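Local coordinates for VP5 (Halorubrum pleomorphic virus 2, PDB 6QGI), which is an envelope protein of an archaeal pleomorphic virus and probably drives fusion of the viral membrane with that of the host cell, at residues L157-G162 / V179-V184; N112-W117 / Y193-G198; S28-E33 / V121-S126; V142-N147 / D205-G210. All blocks are in the same frame, centred on the assembly; numbering follows the deposited sequence.

Contact 1 of 4, residues L157-G162 / V179-V184; sequences LANPSG and VGTVEV
The amide nitrogen ND2 of Asn159 serves two acceptors on the neighbouring strand: it donates to Thr181 OG1 at 3.0 Å and to Glu183 OE2 at 2.9 Å. The second bond lies close to the amide plane and uses the anti lone pair of OE2, with amide and carboxylate planes only 24° apart. Glu183 reaches that position with CG anti to the backbone N (chi1 -173°) and an extended chain. Leu157 runs alongside it, CD1 lying 3.7 Å from Glu183 OE1. These four side chains share one face of the sheet, while Ala158 and Val182 occupy the other. Beneath them, strands 155-159 and 176-186 of the four-stranded antiparallel sheet pair at Leu157–Glu183 and Asn159–Thr181, both hydrogen-bonded, flanking the non-hydrogen-bonded pair Ala158–Val182. The bonds from Asn159 N to Thr181 O (175°) and from Leu157 N to Glu183 O are nearly straight; the two return bonds are more bent. Thr181 OG1 is also bonded to Asp165 O, so the loop leading to strand 167-170 is tied to the same hydroxyl. One amide nitrogen thus joins the hydroxyl and carboxylate of alternate residues, although Asn159 OD1, 3.1 Å from Glu183 OE2, opposes that grip as a second acceptor.

Contact 2 of 4, residues N112-W117 / Y193-G198; sequences NFLKTW and YDPMSG
This is a buried apolar contact in which a proline from the loop after strand 189-193 fits against aromatic and aliphatic side chains of the long helix 91-133. Pro195 is the central piece. Its CD sits over one face of the Trp117 indole, 3.4 Å from the centroid of the five-membered ring and 3° off the ring normal, a nearly perpendicular CH-pi contact. Its CG lies 3.6 Å from Trp117 CG, so two successive ring carbons of the proline rest on the indole. The CB turns instead to Phe113, meeting CE2 at 3.4 Å as the two side chains slide past each other in opposite directions. Phe113 and Trp117 are one helical turn apart, and both hold CG anti to the backbone N (chi1 175° and 176°), which sends the two rings out from the same side of the helix. Leu114 adds its CD2 branch, 3.9 Å from Pro195 CG and 3.7 Å from Met196 SD; the bent Met196 chain brings its sulfur back to that methyl. At the indole rim, Tyr193 O lies near the ring plane, 3.6 Å from CZ2, and NE1 donates to Gly180 O of strand 176-186.

The loop is shaped from within: Asp194 OD1 accepts from Ser197 N, an Asx motif, and also from Ser197 OG, both from above the carboxylate plane. Trp228 of helix 225-253 meets Trp117 edge-to-face and touches Phe113, which also packs on Ile59 of helix 37-60, whereas Val179 of strand 176-186 packs on Leu114 and Trp117. The proline loop therefore closes onto a layer where three helices meet the four-stranded sheet.

Contact 3 of 4, residues S28-E33 / V121-S126; sequences SDAPPE and VAELDS
Glu123 OE1 is the best-held polar atom between the two segments. Asp29 N donates to it at 2.8 Å along a nearly straight line (166°), arriving on the anti lone pair; this is the one bond it takes from segment 28-33, and a further hydrogen bond reaches it from outside the two segments. The other oxygen of the same carboxylate, OE2, forms a salt bridge with Arg51 of helix 37-60. Its reach comes from an extended chain with CG anti to the backbone N (chi1 -170°), which carries the carboxylate away from helix 91-133 to the backbone of the loop.

Ser28 lies across the base of that side chain. Its hydroxyl, anti to its own backbone N, is 3.3 Å from Glu123 CA, and its CB is 3.7 Å from Glu123 CB. The same OG is joined to a water 3.0 Å away, which donates a weak bond to Ala122 O on the helix. One turn further along, Ser126 folds its OG back to the helix backbone, with chi1 at 54°, and donates to Glu123 O at 2.8 Å from above the carbonyl plane. The Ala30 methyl lies over this serine, and packing is tight there, with Ala30 CB 2.9 Å from Ser126 OG.

Segment 28-33 lies in the loop that leads to helix 37-60. Shared between a backbone N-H and an arginine, the Glu123 carboxylate is probably ionised, and the join rests on one direct hydrogen bond and a weak water link, with small side chains packed beside them.

Contact 4 of 4, residues V142-N147 / D205-G210; sequences VFLMLN and DLKNGG
From CB outward, Lys207 lies along the opposite backbone before meeting a leucine. Its CB is 3.4 Å from Asn147 O, and CG stays beside the same carbonyl oxygen at 3.5 Å. At CD the partner changes to the CD2 branch of Leu144, 3.8 Å away, where the two side chains cross obliquely. CG is anti to the backbone N (chi1 -160°) and the rest of the chain is extended, so the tip leads away from segment 142-147; NZ makes a long, weak ion pair with Asp150.

The backbone of the same lysine carries the one hydrogen bond between the segments: Lys207 N donates to Leu146 O at 3.0 Å, with an angle of 177° at the hydrogen. The donor stands above the carbonyl plane, so the bond is straight at the N-H but does not follow a lone pair. The backbones form a single bridge at Asn147 and Leu206 rather than a continuing strand pair, and two CA-H...O contacts accompany it: Leu206 CA approaches the same Leu146 O at 3.6 Å, and Asn147 CA lies 3.2 Å from Asp205 O.

A type I turn from Leu206 to Gly209 reverses the second segment, starting at the bridge residue Leu206 and closed by a bond from Gly209 N to Leu206 O at 2.7 Å. The contact joins two loops packed against the four-stranded sheet: Leu206 packs on Leu156 of strand 155-159 and Val184 of strand 176-186, Asp205 touches Tyr191 and Tyr193 of strand 189-193, and Phe143 reaches Leu124, Ile127 and Leu128 of helix 91-133.

How the contacts relate
Contacts 1 and 2 are buried, contact 4 is partly buried and contact 3 lies at the surface. Helix 91-133 supplies a segment to contacts 2 and 3, whose centres are about 17 Å apart. Contact 1 belongs to the sheet lying against that helix, touching contact 2 through Gly180 O and Trp117 NE1 (2.8 Å, a probable hydrogen bond) and contact 3 through Ala158 and Val121. Tyr193 connects contact 2 to the loop of contact 4, while Leu124 and Phe143 link contacts 3 and 4. Chemistry follows position: regular strand pairing in contact 1, apolar proline–aromatic packing in contact 2, carboxylate and water bonds in contact 3, and one isolated backbone bridge in contact 4.

Contact 1 of 4, residues L157-G162 / V179-V184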
loop_
_atom_site.group_PDB
_atom_site.type_symbol
_atom_site.label_atom_id
_atom_site.label_comp_id
_atom_site.label_asym_id
_atom_site.label_seq_id
_atom_site.Cartn_x
_atom_site.Cartn_y
_atom_site.Cartn_z
ATOM N N LEU A 157 8.645 -17.869 18.346
ATOM C CA LEU A 157 8.458 -16.828 19.356
ATOM C C LEU A 157 8.533 -15.418 18.759
ATOM O O LEU A 157 9.097 -15.217 17.685
ATOM C CB LEU A 157 9.496 -16.988 20.484
ATOM C CG LEU A 157 9.450 -18.310 21.278
ATOM C CD1 LEU A 157 10.684 -18.486 22.122
ATOM C CD2 LEU A 157 8.190 -18.420 22.130
ATOM N N ALA A 158 7.923 -14.453 19.448
ATOM C CA ALA A 158 7.903 -13.053 19.047
ATOM C C ALA A 158 8.322 -12.190 20.224
ATOM O O ALA A 158 7.736 -12.280 21.304
ATOM C CB ALA A 158 6.525 -12.661 18.545
ATOM N N ASN A 159 9.390 -11.406 20.029
ATOM C CA ASN A 159 9.944 -10.531 21.058
ATOM C C ASN A 159 9.627 -9.078 20.693
ATOM O O ASN A 159 10.308 -8.520 19.833
ATOM C CB ASN A 159 11.443 -10.774 21.197
ATOM C CG ASN A 159 11.788 -12.231 21.281
ATOM O OD1 ASN A 159 11.642 -12.870 22.325
ATOM N ND2 ASN A 159 12.250 -12.785 20.179
ATOM N N PRO A 160 8.558 -8.470 21.273
ATOM C CA PRO A 160 8.202 -7.088 20.898
ATOM C C PRO A 160 9.244 -6.059 21.322
ATOM O O PRO A 160 10.014 -6.322 22.246
ATOM C CB PRO A 160 6.876 -6.838 21.638
ATOM C CG PRO A 160 6.403 -8.165 22.078
ATOM C CD PRO A 160 7.626 -8.997 22.287
ATOM N N SER A 161 9.254 -4.880 20.657
ATOM C CA SER A 161 10.169 -3.779 20.976
ATOM C C SER A 161 10.172 -3.528 22.487
ATOM O O SER A 161 9.113 -3.517 23.121
ATOM C CB SER A 161 9.793 -2.514 20.211
ATOM O OG SER A 161 8.494 -2.047 20.531
ATOM N N GLY A 162 11.368 -3.433 23.050
ATOM C CA GLY A 162 11.562 -3.269 24.482
ATOM C C GLY A 162 12.085 -4.533 25.135
ATOM O O GLY A 162 12.872 -4.448 26.082
ATOM N N VAL A 179 13.508 -2.615 17.914
ATOM C CA VAL A 179 12.731 -3.258 16.855
ATOM C C VAL A 179 12.455 -4.706 17.252
ATOM O O VAL A 179 13.374 -5.434 17.649
ATOM C CB VAL A 179 13.378 -3.149 15.443
ATOM C CG1 VAL A 179 12.558 -3.905 14.389
ATOM C CG2 VAL A 179 13.542 -1.690 15.031
ATOM N N GLY A 180 11.180 -5.084 17.141
ATOM C CA GLY A 180 10.677 -6.412 17.458
ATOM C C GLY A 180 11.290 -7.489 16.590
ATOM O O GLY A 180 11.602 -7.234 15.422
ATOM N N THR A 181 11.501 -8.693 17.166
ATOM C CA THR A 181 12.096 -9.797 16.412
ATOM C C THR A 181 11.212 -11.031 16.384
ATOM O O THR A 181 10.541 -11.348 17.369
ATOM C CB THR A 181 13.488 -10.196 16.937
ATOM O OG1 THR A 181 13.389 -10.701 18.271
ATOM C CG2 THR A 181 14.506 -9.082 16.835
ATOM N N VAL A 182 11.246 -11.733 15.245
ATOM C CA VAL A 182 10.584 -13.015 15.034
ATOM C C VAL A 182 11.666 -14.059 15.336
ATOM O O VAL A 182 12.685 -14.109 14.649
ATOM C CB VAL A 182 9.949 -13.153 13.623
ATOM C CG1 VAL A 182 9.232 -14.489 13.473
ATOM C CG2 VAL A 182 8.993 -11.999 13.336
ATOM N N GLU A 183 11.478 -14.820 16.417
ATOM C CA GLU A 183 12.422 -15.814 16.929
ATOM C C GLU A 183 12.070 -17.238 16.510
ATOM O O GLU A 183 10.915 -17.651 16.621
ATOM C CB GLU A 183 12.455 -15.721 18.464
ATOM C CG GLU A 183 13.507 -16.560 19.168
ATOM C CD GLU A 183 13.561 -16.392 20.677
ATOM O OE1 GLU A 183 14.076 -17.314 21.349
ATOM O OE2 GLU A 183 13.105 -15.343 21.189
ATOM N N VAL A 184 13.090 -17.994 16.063
ATOM C CA VAL A 184 13.001 -19.413 15.710
ATOM C C VAL A 184 13.899 -20.145 16.694
ATOM O O VAL A 184 15.120 -20.025 16.594
ATOM C CB VAL A 184 13.375 -19.725 14.231
ATOM C CG1 VAL A 184 13.244 -21.220 13.932
ATOM C CG2 VAL A 184 12.534 -18.913 13.260
#

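Contact 2 of 4, residues N112-W117 / Y193-G198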
loop_
_atom_site.group_PDB
_atom_site.type_symbol
_atom_site.label_atom_id
_atom_site.label_comp_id
_atom_site.label_asym_id
_atom_site.label_seq_id
_atom_site.Cartn_x
_atom_site.Cartn_y
_atom_site.Cartn_z
ATOM N N ASN A 112 8.513 5.008 10.973
ATOM C CA ASN A 112 7.220 4.534 10.475
ATOM C C ASN A 112 7.314 3.103 9.977
ATOM O O ASN A 112 6.438 2.298 10.285
ATOM C CB ASN A 112 6.696 5.439 9.368
ATOM C CG ASN A 112 6.190 6.770 9.848
ATOM O OD1 ASN A 112 5.678 6.924 10.964
ATOM N ND2 ASN A 112 6.337 7.774 9.010
ATOM N N PHE A 113 8.394 2.788 9.235
ATOM C CA PHE A 113 8.677 1.472 8.677
ATOM C C PHE A 113 8.905 0.434 9.788
ATOM O O PHE A 113 8.423 -0.692 9.681
ATOM C CB PHE A 113 9.899 1.567 7.748
ATOM C CG PHE A 113 10.402 0.266 7.170
ATOM C CD1 PHE A 113 9.813 -0.284 6.042
ATOM C CD2 PHE A 113 11.510 -0.373 7.712
ATOM C CE1 PHE A 113 10.284 -1.484 5.506
ATOM C CE2 PHE A 113 11.980 -1.570 7.173
ATOM C CZ PHE A 113 11.370 -2.113 6.069
ATOM N N LEU A 114 9.637 0.812 10.844
ATOM C CA LEU A 114 9.953 -0.101 11.943
ATOM C C LEU A 114 8.795 -0.241 12.929
ATOM O O LEU A 114 8.650 -1.314 13.510
ATOM C CB LEU A 114 11.244 0.306 12.671
ATOM C CG LEU A 114 12.512 0.241 11.807
ATOM C CD1 LEU A 114 13.691 0.888 12.492
ATOM C CD2 LEU A 114 12.793 -1.173 11.326
ATOM N N LYS A 115 7.943 0.798 13.074
ATOM C CA LYS A 115 6.760 0.746 13.939
ATOM C C LYS A 115 5.723 -0.221 13.352
ATOM O O LYS A 115 5.041 -0.924 14.101
ATOM C CB LYS A 115 6.150 2.139 14.125
ATOM C CG LYS A 115 6.762 2.969 15.230
ATOM C CD LYS A 115 6.140 4.356 15.295
ATOM C CE LYS A 115 7.022 5.331 16.037
ATOM N NZ LYS A 115 7.117 5.008 17.488
ATOM N N THR A 116 5.628 -0.259 12.006
ATOM C CA THR A 116 4.742 -1.144 11.243
ATOM C C THR A 116 5.148 -2.599 11.502
ATOM O O THR A 116 4.264 -3.437 11.685
ATOM C CB THR A 116 4.786 -0.787 9.748
ATOM O OG1 THR A 116 4.504 0.600 9.588
ATOM C CG2 THR A 116 3.808 -1.606 8.902
ATOM N N TRP A 117 6.476 -2.881 11.548
ATOM C CA TRP A 117 7.045 -4.201 11.839
ATOM C C TRP A 117 6.833 -4.534 13.321
ATOM O O TRP A 117 6.467 -5.665 13.638
ATOM C CB TRP A 117 8.550 -4.269 11.467
ATOM C CG TRP A 117 9.223 -5.571 11.828
ATOM C CD1 TRP A 117 9.905 -5.847 12.977
ATOM C CD2 TRP A 117 9.289 -6.766 11.030
ATOM N NE1 TRP A 117 10.384 -7.137 12.948
ATOM C CE2 TRP A 117 10.015 -7.726 11.768
ATOM C CE3 TRP A 117 8.792 -7.123 9.766
ATOM C CZ2 TRP A 117 10.263 -9.017 11.282
ATOM C CZ3 TRP A 117 9.043 -8.402 9.286
ATOM C CH2 TRP A 117 9.778 -9.329 10.036
ATOM N N TYR A 193 14.649 -12.543 13.480
ATOM C CA TYR A 193 14.326 -11.837 12.241
ATOM C C TYR A 193 13.789 -10.456 12.513
ATOM O O TYR A 193 12.898 -10.283 13.344
ATOM C CB TYR A 193 13.292 -12.602 11.391
ATOM C CG TYR A 193 13.613 -14.052 11.093
ATOM C CD1 TYR A 193 14.909 -14.459 10.791
ATOM C CD2 TYR A 193 12.596 -15.004 11.030
ATOM C CE1 TYR A 193 15.197 -15.786 10.490
ATOM C CE2 TYR A 193 12.871 -16.326 10.697
ATOM C CZ TYR A 193 14.170 -16.712 10.430
ATOM O OH TYR A 193 14.430 -18.024 10.145
ATOM N N ASP A 194 14.299 -9.481 11.761
ATOM C CA ASP A 194 13.888 -8.082 11.814
ATOM C C ASP A 194 14.121 -7.485 10.404
ATOM O O ASP A 194 14.817 -8.122 9.608
ATOM C CB ASP A 194 14.641 -7.320 12.941
ATOM C CG ASP A 194 16.153 -7.308 12.852
ATOM O OD1 ASP A 194 16.690 -7.894 11.924
ATOM O OD2 ASP A 194 16.784 -6.689 13.703
ATOM N N PRO A 195 13.560 -6.308 10.039
ATOM C CA PRO A 195 13.776 -5.787 8.676
ATOM C C PRO A 195 15.242 -5.474 8.314
ATOM O O PRO A 195 15.556 -5.398 7.125
ATOM C CB PRO A 195 12.936 -4.509 8.648
ATOM C CG PRO A 195 11.965 -4.651 9.742
ATOM C CD PRO A 195 12.660 -5.427 10.802
ATOM N N MET A 196 16.103 -5.318 9.325
ATOM C CA MET A 196 17.535 -4.982 9.094
ATOM C C MET A 196 18.374 -6.238 8.820
ATOM O O MET A 196 19.193 -6.198 7.880
ATOM C CB MET A 196 18.120 -4.238 10.299
ATOM C CG MET A 196 17.361 -2.974 10.656
ATOM S SD MET A 196 15.855 -3.311 11.602
ATOM C CE MET A 196 16.507 -3.310 13.271
ATOM N N SER A 197 18.191 -7.301 9.612
ATOM C CA SER A 197 18.983 -8.521 9.452
ATOM C C SER A 197 18.423 -9.449 8.373
ATOM O O SER A 197 19.197 -10.137 7.704
ATOM C CB SER A 197 19.086 -9.274 10.775
ATOM O OG SER A 197 17.909 -9.999 11.100
ATOM N N GLY A 198 17.099 -9.465 8.222
ATOM C CA GLY A 198 16.413 -10.347 7.287
ATOM C C GLY A 198 16.487 -11.786 7.759
ATOM O O GLY A 198 16.534 -12.037 8.967
#

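Contact 3 of 4, residues S28-E33 / V121-S126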
loop_
_atom_site.group_PDB
_atom_site.type_symbol
_atom_site.label_atom_id
_atom_site.label_comp_id
_atom_site.label_asym_id
_atom_site.label_seq_id
_atom_site.Cartn_x
_atom_site.Cartn_y
_atom_site.Cartn_z
ATOM N N SER A 28 -2.414 -3.382 16.978
ATOM C CA SER A 28 -2.503 -4.831 17.160
ATOM C C SER A 28 -3.953 -5.243 17.462
ATOM O O SER A 28 -4.618 -4.606 18.278
ATOM C CB SER A 28 -1.559 -5.273 18.275
ATOM O OG SER A 28 -1.842 -6.552 18.816
ATOM N N ASP A 29 -4.448 -6.267 16.745
ATOM C CA ASP A 29 -5.800 -6.810 16.897
ATOM C C ASP A 29 -5.731 -8.342 16.961
ATOM O O ASP A 29 -6.315 -9.048 16.132
ATOM C CB ASP A 29 -6.727 -6.326 15.757
ATOM C CG ASP A 29 -8.190 -6.715 15.896
ATOM O OD1 ASP A 29 -8.569 -7.270 16.967
ATOM O OD2 ASP A 29 -8.956 -6.475 14.941
ATOM N N ALA A 30 -5.017 -8.851 17.976
ATOM C CA ALA A 30 -4.874 -10.284 18.189
ATOM C C ALA A 30 -6.166 -10.883 18.733
ATOM O O ALA A 30 -6.818 -10.231 19.560
ATOM C CB ALA A 30 -3.736 -10.565 19.137
ATOM N N PRO A 31 -6.534 -12.120 18.302
ATOM C CA PRO A 31 -7.769 -12.740 18.804
ATOM C C PRO A 31 -7.794 -12.857 20.323
ATOM O O PRO A 31 -6.738 -13.063 20.937
ATOM C CB PRO A 31 -7.762 -14.127 18.153
ATOM C CG PRO A 31 -6.933 -13.950 16.935
ATOM C CD PRO A 31 -5.874 -12.984 17.299
ATOM N N PRO A 32 -8.992 -12.768 20.933
ATOM C CA PRO A 32 -9.093 -12.874 22.389
ATOM C C PRO A 32 -8.980 -14.301 22.912
ATOM O O PRO A 32 -9.110 -15.262 22.163
ATOM C CB PRO A 32 -10.496 -12.328 22.669
ATOM C CG PRO A 32 -11.267 -12.672 21.462
ATOM C CD PRO A 32 -10.319 -12.498 20.326
ATOM N N GLU A 33 -8.786 -14.429 24.225
ATOM C CA GLU A 33 -8.790 -15.719 24.905
ATOM C C GLU A 33 -10.256 -16.076 25.182
ATOM O O GLU A 33 -11.118 -15.197 25.113
ATOM C CB GLU A 33 -7.946 -15.654 26.189
ATOM C CG GLU A 33 -6.449 -15.653 25.911
ATOM C CD GLU A 33 -5.515 -15.800 27.098
ATOM O OE1 GLU A 33 -5.847 -16.551 28.045
ATOM O OE2 GLU A 33 -4.428 -15.179 27.063
ATOM N N VAL A 121 4.916 -7.767 15.136
ATOM C CA VAL A 121 5.596 -8.672 16.079
ATOM C C VAL A 121 4.837 -8.666 17.424
ATOM O O VAL A 121 4.626 -9.737 17.998
ATOM C CB VAL A 121 7.110 -8.338 16.254
ATOM C CG1 VAL A 121 7.779 -9.260 17.275
ATOM C CG2 VAL A 121 7.849 -8.412 14.924
ATOM N N ALA A 122 4.409 -7.469 17.901
ATOM C CA ALA A 122 3.638 -7.302 19.142
ATOM C C ALA A 122 2.315 -8.080 19.075
ATOM O O ALA A 122 1.954 -8.775 20.031
ATOM C CB ALA A 122 3.368 -5.828 19.398
ATOM N N GLU A 123 1.613 -7.972 17.930
ATOM C CA GLU A 123 0.355 -8.662 17.641
ATOM C C GLU A 123 0.586 -10.166 17.576
ATOM O O GLU A 123 -0.248 -10.926 18.074
ATOM C CB GLU A 123 -0.220 -8.148 16.318
ATOM C CG GLU A 123 -1.631 -8.595 16.010
ATOM C CD GLU A 123 -2.089 -8.112 14.653
ATOM O OE1 GLU A 123 -3.131 -7.422 14.589
ATOM O OE2 GLU A 123 -1.408 -8.423 13.651
ATOM N N LEU A 124 1.724 -10.590 16.971
ATOM C CA LEU A 124 2.114 -11.995 16.870
ATOM C C LEU A 124 2.360 -12.558 18.264
ATOM O O LEU A 124 1.931 -13.675 18.543
ATOM C CB LEU A 124 3.358 -12.181 15.971
ATOM C CG LEU A 124 3.906 -13.616 15.804
ATOM C CD1 LEU A 124 2.896 -14.537 15.125
ATOM C CD2 LEU A 124 5.219 -13.620 15.046
ATOM N N ASP A 125 3.014 -11.767 19.150
ATOM C CA ASP A 125 3.304 -12.168 20.526
ATOM C C ASP A 125 2.010 -12.445 21.294
ATOM O O ASP A 125 1.932 -13.461 21.991
ATOM C CB ASP A 125 4.153 -11.110 21.244
ATOM C CG ASP A 125 4.617 -11.527 22.634
ATOM O OD1 ASP A 125 5.138 -12.664 22.776
ATOM O OD2 ASP A 125 4.468 -10.715 23.577
ATOM N N SER A 126 0.987 -11.579 21.122
ATOM C CA SER A 126 -0.317 -11.749 21.764
ATOM C C SER A 126 -1.121 -12.884 21.098
ATOM O O SER A 126 -1.971 -13.467 21.766
ATOM C CB SER A 126 -1.108 -10.445 21.797
ATOM O OG SER A 126 -1.239 -9.851 20.518
HETATM O O HOH W 1 0.162 -6.755 21.056
#

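Contact 4 of 4, residues V142-N147 / D205-G210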
loop_
_atom_site.group_PDB
_atom_site.type_symbol
_atom_site.label_atom_id
_atom_site.label_comp_id
_atom_site.label_asym_id
_atom_site.label_seq_id
_atom_site.Cartn_x
_atom_site.Cartn_y
_atom_site.Cartn_z
ATOM N N VAL A 142 -2.119 -23.902 14.288
ATOM C CA VAL A 142 -2.399 -22.659 13.562
ATOM C C VAL A 142 -1.200 -22.254 12.668
ATOM O O VAL A 142 -1.413 -21.605 11.643
ATOM C CB VAL A 142 -2.864 -21.491 14.482
ATOM C CG1 VAL A 142 -4.231 -21.783 15.090
ATOM C CG2 VAL A 142 -1.852 -21.179 15.583
ATOM N N PHE A 143 0.039 -22.655 13.043
ATOM C CA PHE A 143 1.272 -22.359 12.301
ATOM C C PHE A 143 1.880 -23.610 11.671
ATOM O O PHE A 143 1.765 -24.692 12.245
ATOM C CB PHE A 143 2.319 -21.683 13.205
ATOM C CG PHE A 143 1.908 -20.334 13.735
ATOM C CD1 PHE A 143 1.984 -19.200 12.934
ATOM C CD2 PHE A 143 1.464 -20.191 15.043
ATOM C CE1 PHE A 143 1.609 -17.949 13.431
ATOM C CE2 PHE A 143 1.063 -18.944 15.530
ATOM C CZ PHE A 143 1.142 -17.832 14.724
ATOM N N LEU A 144 2.545 -23.459 10.498
ATOM C CA LEU A 144 3.201 -24.563 9.780
ATOM C C LEU A 144 4.299 -25.194 10.650
ATOM O O LEU A 144 4.375 -26.418 10.742
ATOM C CB LEU A 144 3.776 -24.077 8.438
ATOM C CG LEU A 144 4.396 -25.136 7.520
ATOM C CD1 LEU A 144 3.339 -26.007 6.869
ATOM C CD2 LEU A 144 5.255 -24.498 6.461
ATOM N N MET A 145 5.121 -24.343 11.307
ATOM C CA MET A 145 6.197 -24.698 12.245
ATOM C C MET A 145 7.280 -25.535 11.573
ATOM O O MET A 145 7.932 -26.348 12.230
ATOM C CB MET A 145 5.643 -25.427 13.493
ATOM C CG MET A 145 4.573 -24.646 14.236
ATOM S SD MET A 145 5.226 -23.219 15.116
ATOM C CE MET A 145 5.819 -24.012 16.609
ATOM N N LEU A 146 7.484 -25.311 10.271
ATOM C CA LEU A 146 8.496 -26.016 9.492
ATOM C C LEU A 146 9.629 -25.093 9.096
ATOM O O LEU A 146 9.444 -23.876 9.020
ATOM C CB LEU A 146 7.892 -26.645 8.219
ATOM C CG LEU A 146 6.946 -27.829 8.364
ATOM C CD1 LEU A 146 6.509 -28.314 7.004
ATOM C CD2 LEU A 146 7.585 -28.974 9.128
ATOM N N ASN A 147 10.796 -25.681 8.816
ATOM C CA ASN A 147 11.966 -24.958 8.326
ATOM C C ASN A 147 12.249 -25.419 6.879
ATOM O O ASN A 147 11.429 -26.145 6.302
ATOM C CB ASN A 147 13.177 -25.140 9.261
ATOM C CG ASN A 147 13.589 -26.569 9.534
ATOM O OD1 ASN A 147 13.538 -27.447 8.665
ATOM N ND2 ASN A 147 14.031 -26.826 10.756
ATOM N N ASP A 205 16.020 -21.664 8.791
ATOM C CA ASP A 205 15.031 -20.587 8.741
ATOM C C ASP A 205 13.642 -21.126 8.439
ATOM O O ASP A 205 13.532 -22.170 7.791
ATOM C CB ASP A 205 15.436 -19.543 7.686
ATOM C CG ASP A 205 16.719 -18.812 8.015
ATOM O OD1 ASP A 205 17.338 -19.135 9.042
ATOM O OD2 ASP A 205 17.107 -17.927 7.239
ATOM N N LEU A 206 12.586 -20.403 8.883
ATOM C CA LEU A 206 11.184 -20.759 8.618
ATOM C C LEU A 206 11.034 -21.049 7.127
ATOM O O LEU A 206 11.528 -20.264 6.313
ATOM C CB LEU A 206 10.216 -19.632 9.048
ATOM C CG LEU A 206 10.057 -19.350 10.538
ATOM C CD1 LEU A 206 9.352 -18.034 10.761
ATOM C CD2 LEU A 206 9.308 -20.467 11.253
ATOM N N LYS A 207 10.440 -22.203 6.778
ATOM C CA LYS A 207 10.280 -22.700 5.410
ATOM C C LYS A 207 10.007 -21.594 4.390
ATOM O O LYS A 207 10.563 -21.633 3.293
ATOM C CB LYS A 207 9.152 -23.745 5.338
ATOM C CG LYS A 207 9.232 -24.637 4.107
ATOM C CD LYS A 207 7.915 -25.307 3.809
ATOM C CE LYS A 207 7.929 -25.913 2.432
ATOM N NZ LYS A 207 6.606 -26.481 2.074
ATOM N N ASN A 208 9.175 -20.613 4.753
ATOM C CA ASN A 208 8.782 -19.544 3.853
ATOM C C ASN A 208 9.181 -18.167 4.375
ATOM O O ASN A 208 8.569 -17.170 3.999
ATOM C CB ASN A 208 7.277 -19.616 3.613
ATOM C CG ASN A 208 6.787 -20.969 3.180
ATOM O OD1 ASN A 208 7.414 -21.660 2.374
ATOM N ND2 ASN A 208 5.654 -21.379 3.713
ATOM N N GLY A 209 10.222 -18.127 5.204
ATOM C CA GLY A 209 10.800 -16.908 5.754
ATOM C C GLY A 209 10.135 -16.395 7.006
ATOM O O GLY A 209 10.776 -16.263 8.053
ATOM N N GLY A 210 8.862 -16.059 6.865
ATOM C CA GLY A 210 8.018 -15.577 7.945
ATOM C C GLY A 210 7.047 -16.654 8.373
ATOM O O GLY A 210 6.931 -17.678 7.684
#